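Local coordinates for stage III sporulation protein AB (Bacillus subtilis, PDB 6BS9) that is essential for sporulation in its bacterium and probably acts as part of a secretion-system-like transport apparatus, at residues R6-R11 and S118-E123; S35-A39 and L49-F53. All blocks are in the same frame, centred on the assembly; numbering follows the deposited sequence.

In the fold
From the N terminus the chain runs along the long helix 2-26, whose early turns give residues 6-11 to contact 1. It then enters helix 31-41, turns back after a short linker into helix 46-58, and so closes the small loop of contact 2, with only nine residues between its two segments. Helices 64-75 and 83-95 follow before helix 101-128 brings residues 118-123 back to the start, closing contact 1 over 106 intervening residues. The small loop therefore lies wholly within the large one, and the two do not cross. Contact 1 ties the first helix to the last, whereas contact 2 joins two successive helices; their centres are about 20 Å apart and they do not touch.

Contact 1 (R6-R11 and S118-E123); sequences RPRQIR and SEADAE. With SO4 (sulfate ion), chain G.
E119 meets helix 2-26 along the whole of its side chain. CB of E119 lies 3.7 Å from CG2 of I10, the two side chains passing alongside with their ends pointing opposite ways, and its CG comes 4.0 Å from O of P7. Because CG is anti to the backbone N (chi1 -167°) and the chain stays extended, CD and both oxygens arrive beside R11, where OE1 of E119 rests 3.7 Å from CG of R11, an aliphatic carbon of that side chain. The charges meet through a water instead: it accepts from NH2 of R11 and donates to OE1 of E119 and OE2 of E123. This antiparallel pairing, at 162°, joins the first and last helices of an all-helical domain. Small, apolar residues suit its middle, where CG of P7 touches CB of A122 at 3.8 Å; proline, lacking an N-H, also marks the kink in its helix. R6 lays one face of its guanidinium over the A122 methyl, while NH1 and NH2 both donate to O2 of a sulfate, probably from the crystallisation liquor, at the edge. Replacing R6 by an alanine is likely to uncover the A122 methyl and to leave E85, the salt-bridge partner of NE, without this mate.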
ATOM      1  N   ARG A   6       3.271  13.823   3.568  1.00 45.36           N
ATOM      2  CA  ARG A   6       3.041  12.554   4.248  1.00 43.67           C
ATOM      3  C   ARG A   6       1.550  12.149   4.437  1.00 38.78           C
ATOM      4  O   ARG A   6       1.186  11.076   4.061  1.00 37.09           O
ATOM      5  CB  ARG A   6       3.774  12.562   5.585  1.00 42.33           C
ATOM      6  CG  ARG A   6       3.702  11.294   6.360  1.00 43.41           C
ATOM      7  CD  ARG A   6       4.383  11.490   7.681  1.00 43.68           C
ATOM      8  NE  ARG A   6       4.104  10.350   8.530  1.00 46.48           N
ATOM      9  CZ  ARG A   6       3.897  10.386   9.858  1.00 44.81           C
ATOM     10  NH1 ARG A   6       3.918  11.520  10.534  1.00 44.59           N
ATOM     11  NH2 ARG A   6       3.654   9.256  10.488  1.00 42.56           N
ATOM     12  N   PRO A   7       0.703  13.028   4.989  1.00 38.47           N
ATOM     13  CA  PRO A   7      -0.715  12.696   5.095  1.00 37.53           C
ATOM     14  C   PRO A   7      -1.387  12.411   3.790  1.00 37.93           C
ATOM     15  O   PRO A   7      -2.207  11.492   3.728  1.00 36.63           O
ATOM     16  CB  PRO A   7      -1.345  13.981   5.704  1.00 39.39           C
ATOM     17  CG  PRO A   7      -0.194  14.743   6.238  1.00 38.95           C
ATOM     18  CD  PRO A   7       0.960  14.421   5.388  1.00 38.47           C
ATOM     19  N   ARG A   8      -1.058  13.215   2.764  1.00 38.25           N
ATOM     20  CA  ARG A   8      -1.588  13.038   1.437  1.00 41.18           C
ATOM     21  C   ARG A   8      -1.196  11.650   0.866  1.00 37.46           C
ATOM     22  O   ARG A   8      -2.025  10.981   0.227  1.00 33.50           O
ATOM     23  CB  ARG A   8      -1.155  14.196   0.540  1.00 48.07           C
ATOM     24  CG  ARG A   8      -1.695  14.192  -0.902  1.00 60.69           C
ATOM     25  CD  ARG A   8      -1.178  15.381  -1.802  1.00 70.66           C
ATOM     26  NE  ARG A   8      -2.167  15.797  -2.812  1.00 81.49           N
ATOM     27  CZ  ARG A   8      -2.218  15.421  -4.107  1.00 86.54           C
ATOM     28  NH1 ARG A   8      -3.208  15.901  -4.872  1.00 84.24           N
ATOM     29  NH2 ARG A   8      -1.319  14.588  -4.660  1.00 86.15           N
ATOM     30  N   GLN A   9       0.024  11.211   1.108  1.00 33.33           N
ATOM     31  CA  GLN A   9       0.459   9.954   0.548  1.00 34.71           C
ATOM     32  C   GLN A   9      -0.157   8.774   1.317  1.00 34.95           C
ATOM     33  O   GLN A   9      -0.541   7.762   0.713  1.00 32.87           O
ATOM     34  CB  GLN A   9       1.984   9.874   0.499  1.00 36.89           C
ATOM     35  CG  GLN A   9       2.608  10.766  -0.582  1.00 37.05           C
ATOM     36  CD  GLN A   9       4.144  10.650  -0.698  1.00 37.05           C
ATOM     37  OE1 GLN A   9       4.807   9.807  -0.067  1.00 34.41           O
ATOM     38  NE2 GLN A   9       4.702  11.551  -1.490  1.00 38.80           N
ATOM     39  N   ILE A  10      -0.358   8.949   2.628  1.00 31.84           N
ATOM     40  CA  ILE A  10      -1.066   7.928   3.398  1.00 30.95           C
ATOM     41  C   ILE A  10      -2.485   7.795   2.925  1.00 30.15           C
ATOM     42  O   ILE A  10      -2.988   6.720   2.732  1.00 29.95           O
ATOM     43  CB  ILE A  10      -1.005   8.257   4.897  1.00 31.45           C
ATOM     44  CG1 ILE A  10       0.453   8.138   5.342  1.00 33.05           C
ATOM     45  CG2 ILE A  10      -1.838   7.270   5.691  1.00 30.50           C
ATOM     46  CD1 ILE A  10       0.699   8.753   6.692  1.00 35.58           C
ATOM     47  N   ARG A  11      -3.108   8.910   2.627  1.00 32.20           N
ATOM     48  CA  ARG A  11      -4.489   8.908   2.173  1.00 34.50           C
ATOM     49  C   ARG A  11      -4.634   8.155   0.882  1.00 33.81           C
ATOM     50  O   ARG A  11      -5.559   7.349   0.712  1.00 35.74           O
ATOM     51  CB  ARG A  11      -4.971  10.359   2.031  1.00 35.72           C
ATOM     52  CG  ARG A  11      -6.444  10.540   1.900  1.00 37.56           C
ATOM     53  CD  ARG A  11      -6.777  12.025   1.908  1.00 41.57           C
ATOM     54  NE  ARG A  11      -6.153  12.748   0.801  1.00 43.85           N
ATOM     55  CZ  ARG A  11      -5.452  13.851   1.037  1.00 44.93           C
ATOM     56  NH1 ARG A  11      -4.923  14.467   0.011  1.00 42.32           N
ATOM     57  NH2 ARG A  11      -5.289  14.338   2.318  1.00 42.39           N
ATOM     58  N   SER A 118      -2.146   6.455  11.376  1.00 34.71           N
ATOM     59  CA  SER A 118      -0.939   7.251  11.011  1.00 34.78           C
ATOM     60  C   SER A 118      -1.278   8.529  10.235  1.00 35.04           C
ATOM     61  O   SER A 118      -0.699   9.585  10.516  1.00 34.18           O
ATOM     62  CB  SER A 118       0.023   6.445  10.213  1.00 32.82           C
ATOM     63  OG  SER A 118       0.428   5.318  10.918  1.00 36.26           O
ATOM     64  N   GLU A 119      -2.292   8.467   9.375  1.00 32.31           N
ATOM     65  CA  GLU A 119      -2.797   9.663   8.792  1.00 32.21           C
ATOM     66  C   GLU A 119      -3.214  10.693   9.816  1.00 34.46           C
ATOM     67  O   GLU A 119      -2.934  11.875   9.646  1.00 39.76           O
ATOM     68  CB  GLU A 119      -3.967   9.362   7.842  1.00 33.19           C
ATOM     69  CG  GLU A 119      -4.341  10.553   6.950  1.00 35.38           C
ATOM     70  CD  GLU A 119      -5.484  10.195   5.996  1.00 39.35           C
ATOM     71  OE1 GLU A 119      -6.298  11.023   5.567  1.00 42.67           O
ATOM     72  OE2 GLU A 119      -5.615   9.032   5.667  1.00 43.28           O
ATOM     73  N   ALA A 120      -3.919  10.294  10.870  1.00 33.89           N
ATOM     74  CA  ALA A 120      -4.284  11.242  11.890  1.00 33.25           C
ATOM     75  C   ALA A 120      -3.049  11.889  12.563  1.00 35.05           C
ATOM     76  O   ALA A 120      -3.131  13.059  12.929  1.00 36.04           O
ATOM     77  CB  ALA A 120      -5.223  10.562  12.925  1.00 32.79           C
ATOM     78  N   ASP A 121      -2.022  11.067  12.871  1.00 36.65           N
ATOM     79  CA  ASP A 121      -0.802  11.497  13.548  1.00 37.19           C
ATOM     80  C   ASP A 121      -0.095  12.533  12.671  1.00 40.38           C
ATOM     81  O   ASP A 121       0.220  13.620  13.126  1.00 46.16           O
ATOM     82  CB  ASP A 121       0.119  10.303  13.772  1.00 38.61           C
ATOM     83  CG  ASP A 121      -0.404   9.281  14.815  1.00 41.53           C
ATOM     84  OD1 ASP A 121      -1.294   9.630  15.626  1.00 43.48           O
ATOM     85  OD2 ASP A 121       0.132   8.166  14.879  1.00 39.57           O
ATOM     86  N   ALA A 122      -0.021  12.236  11.376  1.00 41.12           N
ATOM     87  CA  ALA A 122       0.550  13.112  10.428  1.00 40.73           C
ATOM     88  C   ALA A 122      -0.192  14.428  10.233  1.00 39.01           C
ATOM     89  O   ALA A 122       0.437  15.484  10.233  1.00 38.89           O
ATOM     90  CB  ALA A 122       0.724  12.402   9.122  1.00 42.35           C
ATOM     91  N   GLU A 123      -1.503  14.385  10.198  1.00 39.83           N
ATOM     92  CA  GLU A 123      -2.288  15.604  10.181  1.00 40.29           C
ATOM     93  C   GLU A 123      -2.086  16.433  11.449  1.00 44.35           C
ATOM     94  O   GLU A 123      -2.110  17.672  11.389  1.00 45.53           O
ATOM     95  CB  GLU A 123      -3.767  15.311  10.020  1.00 40.98           C
ATOM     96  CG  GLU A 123      -4.155  14.832   8.644  1.00 40.00           C
ATOM     97  CD  GLU A 123      -4.239  15.921   7.614  1.00 40.98           C
ATOM     98  OE1 GLU A 123      -4.156  17.122   7.956  1.00 40.32           O
ATOM     99  OE2 GLU A 123      -4.313  15.561   6.414  1.00 41.15           O
TER
HETATM  100  S   SO4 G 203       4.542  10.684  14.121  1.00 82.88           S
HETATM  101  O1  SO4 G 203       3.688  10.000  15.115  1.00 83.83           O
HETATM  102  O2  SO4 G 203       3.840  10.614  12.827  1.00 90.58           O
HETATM  103  O3  SO4 G 203       4.743  12.122  14.459  1.00 69.55           O
HETATM  104  O4  SO4 G 203       5.821   9.925  14.036  1.00 73.43           O
HETATM  105  O   HOH W   1      -5.200  13.406   4.889  1.00 42.01           O

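Contact 2 (S35-A39 and L49-F53); sequences SQQIA and LFSAF
The CA atoms of A39 and F50 are the nearest pair across the segments, 5.0 Å apart. The segments run antiparallel at 151°, with axes only 7.7 Å from each other, as the two arms of an alpha-alpha hairpin made by helices 31-41 and 46-58. So near an approach suits small residues: CB of A39 sits 3.5 Å from the backbone N of S51 and also packs on CB of F50, its methyl occupying little room between the helices.

S35 supplies the hydrogen bond of the contact, its OG donating to the carbonyl O of F50 at 2.7 Å. The hydroxyl is swung anti to its own backbone N (chi1 -166°), which carries it across to the facing helix. It meets the oxygen at a C=O...donor angle of 119°, the donor standing somewhat out of the carbonyl plane. The same OG lies at the edges of both phenylalanine rings, reaching CD2 of F53 at 3.4 Å, so a small polar group fits the corner between two aromatics. The F50 ring is held between branched aliphatic chains: CG2 of I38 stands over one face, offset toward the rim, and CG of L49 from the ring's own helix lies over the opposite one. Toward the partly exposed border, Q36 turns its bent chain so that NE2 comes 3.9 Å from CA of S51, and it makes a weak hydrogen bond to S54.

Beyond the hairpin, I38 and F50 both rest on A16 of helix 2-26, and F53 meets W68 edge-to-face. The chemistry is thus mainly apolar, with one buried hydroxyl satisfied by a main-chain oxygen, a bond that is likely to help fix how far the two arms are shifted along each other.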
ATOM      1  N   SER A  35      -3.722  -3.801  -9.791  1.00 31.01           N
ATOM      2  CA  SER A  35      -2.683  -2.896  -9.349  1.00 30.32           C
ATOM      3  C   SER A  35      -2.325  -1.908 -10.476  1.00 31.59           C
ATOM      4  O   SER A  35      -2.077  -0.708 -10.214  1.00 28.85           O
ATOM      5  CB  SER A  35      -1.438  -3.696  -8.925  1.00 30.09           C
ATOM      6  OG  SER A  35      -0.554  -2.888  -8.214  1.00 28.28           O
ATOM      7  N   GLN A  36      -2.283  -2.389 -11.705  1.00 32.67           N
ATOM      8  CA  GLN A  36      -1.962  -1.505 -12.817  1.00 35.62           C
ATOM      9  C   GLN A  36      -3.078  -0.458 -12.982  1.00 36.11           C
ATOM     10  O   GLN A  36      -2.779   0.709 -13.212  1.00 35.67           O
ATOM     11  CB  GLN A  36      -1.733  -2.284 -14.132  1.00 40.90           C
ATOM     12  CG  GLN A  36      -1.148  -1.413 -15.316  1.00 45.84           C
ATOM     13  CD  GLN A  36       0.243  -0.707 -15.026  1.00 52.61           C
ATOM     14  OE1 GLN A  36       0.374   0.502 -15.211  1.00 59.75           O
ATOM     15  NE2 GLN A  36       1.263  -1.465 -14.556  1.00 52.82           N
ATOM     16  N   GLN A  37      -4.347  -0.849 -12.818  1.00 36.64           N
ATOM     17  CA  GLN A  37      -5.470   0.097 -12.933  1.00 37.24           C
ATOM     18  C   GLN A  37      -5.396   1.197 -11.877  1.00 34.61           C
ATOM     19  O   GLN A  37      -5.639   2.363 -12.156  1.00 34.96           O
ATOM     20  CB  GLN A  37      -6.835  -0.595 -12.790  1.00 39.47           C
ATOM     21  CG  GLN A  37      -7.239  -1.563 -13.889  1.00 41.93           C
ATOM     22  CD  GLN A  37      -8.478  -2.417 -13.499  1.00 45.00           C
ATOM     23  OE1 GLN A  37      -8.919  -2.516 -12.313  1.00 45.73           O
ATOM     24  NE2 GLN A  37      -9.043  -3.030 -14.494  1.00 47.73           N
ATOM     25  N   ILE A  38      -4.959   0.834 -10.693  1.00 32.20           N
ATOM     26  CA  ILE A  38      -4.728   1.819  -9.669  1.00 32.34           C
ATOM     27  C   ILE A  38      -3.568   2.681 -10.000  1.00 31.64           C
ATOM     28  O   ILE A  38      -3.653   3.916  -9.874  1.00 32.57           O
ATOM     29  CB  ILE A  38      -4.542   1.139  -8.286  1.00 34.04           C
ATOM     30  CG1 ILE A  38      -5.883   0.573  -7.869  1.00 36.83           C
ATOM     31  CG2 ILE A  38      -4.060   2.102  -7.225  1.00 33.08           C
ATOM     32  CD1 ILE A  38      -5.752  -0.630  -6.957  1.00 40.67           C
ATOM     33  N   ALA A  39      -2.453   2.085 -10.406  1.00 30.82           N
ATOM     34  CA  ALA A  39      -1.283   2.894 -10.795  1.00 32.10           C
ATOM     35  C   ALA A  39      -1.652   4.021 -11.836  1.00 34.35           C
ATOM     36  O   ALA A  39      -1.220   5.137 -11.696  1.00 34.78           O
ATOM     37  CB  ALA A  39      -0.208   2.033 -11.359  1.00 31.96           C
ATOM     38  N   LEU A  49       4.647   2.614  -6.762  1.00 33.15           N
ATOM     39  CA  LEU A  49       4.543   1.415  -5.947  1.00 33.08           C
ATOM     40  C   LEU A  49       3.645   0.387  -6.654  1.00 32.40           C
ATOM     41  O   LEU A  49       3.954  -0.794  -6.648  1.00 33.50           O
ATOM     42  CB  LEU A  49       4.020   1.763  -4.546  1.00 32.35           C
ATOM     43  CG  LEU A  49       3.699   0.600  -3.585  1.00 34.31           C
ATOM     44  CD1 LEU A  49       4.864  -0.317  -3.304  1.00 34.99           C
ATOM     45  CD2 LEU A  49       3.233   1.181  -2.269  1.00 34.51           C
ATOM     46  N   PHE A  50       2.524   0.856  -7.224  1.00 31.94           N
ATOM     47  CA  PHE A  50       1.506  -0.012  -7.768  1.00 31.80           C
ATOM     48  C   PHE A  50       1.838  -0.502  -9.162  1.00 33.32           C
ATOM     49  O   PHE A  50       1.546  -1.671  -9.470  1.00 32.12           O
ATOM     50  CB  PHE A  50       0.086   0.621  -7.667  1.00 31.96           C
ATOM     51  CG  PHE A  50      -0.350   0.743  -6.250  1.00 32.44           C
ATOM     52  CD1 PHE A  50      -0.835  -0.365  -5.577  1.00 30.06           C
ATOM     53  CD2 PHE A  50       0.004   1.889  -5.523  1.00 32.48           C
ATOM     54  CE1 PHE A  50      -1.066  -0.316  -4.243  1.00 31.00           C
ATOM     55  CE2 PHE A  50      -0.285   1.967  -4.183  1.00 34.24           C
ATOM     56  CZ  PHE A  50      -0.815   0.855  -3.533  1.00 32.56           C
ATOM     57  N   SER A  51       2.499   0.323  -9.952  1.00 33.53           N
ATOM     58  CA  SER A  51       2.996  -0.165 -11.260  1.00 36.49           C
ATOM     59  C   SER A  51       4.171  -1.132 -11.105  1.00 36.11           C
ATOM     60  O   SER A  51       4.204  -2.147 -11.789  1.00 37.33           O
ATOM     61  CB  SER A  51       3.357   1.004 -12.263  1.00 36.08           C
ATOM     62  OG  SER A  51       4.246   1.891 -11.710  1.00 38.31           O
ATOM     63  N   ALA A  52       5.086  -0.841 -10.191  1.00 34.69           N
ATOM     64  CA  ALA A  52       6.138  -1.822  -9.864  1.00 35.53           C
ATOM     65  C   ALA A  52       5.604  -3.160  -9.364  1.00 36.03           C
ATOM     66  O   ALA A  52       6.116  -4.190  -9.766  1.00 38.19           O
ATOM     67  CB  ALA A  52       7.064  -1.253  -8.842  1.00 33.88           C
ATOM     68  N   PHE A  53       4.575  -3.130  -8.514  1.00 35.18           N
ATOM     69  CA  PHE A  53       3.962  -4.336  -7.993  1.00 34.20           C
ATOM     70  C   PHE A  53       3.341  -5.140  -9.136  1.00 35.21           C
ATOM     71  O   PHE A  53       3.566  -6.348  -9.236  1.00 36.15           O
ATOM     72  CB  PHE A  53       2.883  -3.949  -6.977  1.00 34.64           C
ATOM     73  CG  PHE A  53       2.189  -5.112  -6.303  1.00 33.49           C
ATOM     74  CD1 PHE A  53       2.882  -6.204  -5.846  1.00 34.58           C
ATOM     75  CD2 PHE A  53       0.839  -5.081  -6.067  1.00 35.74           C
ATOM     76  CE1 PHE A  53       2.244  -7.253  -5.152  1.00 35.77           C
ATOM     77  CE2 PHE A  53       0.174  -6.124  -5.353  1.00 35.77           C
ATOM     78  CZ  PHE A  53       0.882  -7.226  -4.907  1.00 35.55           C
TER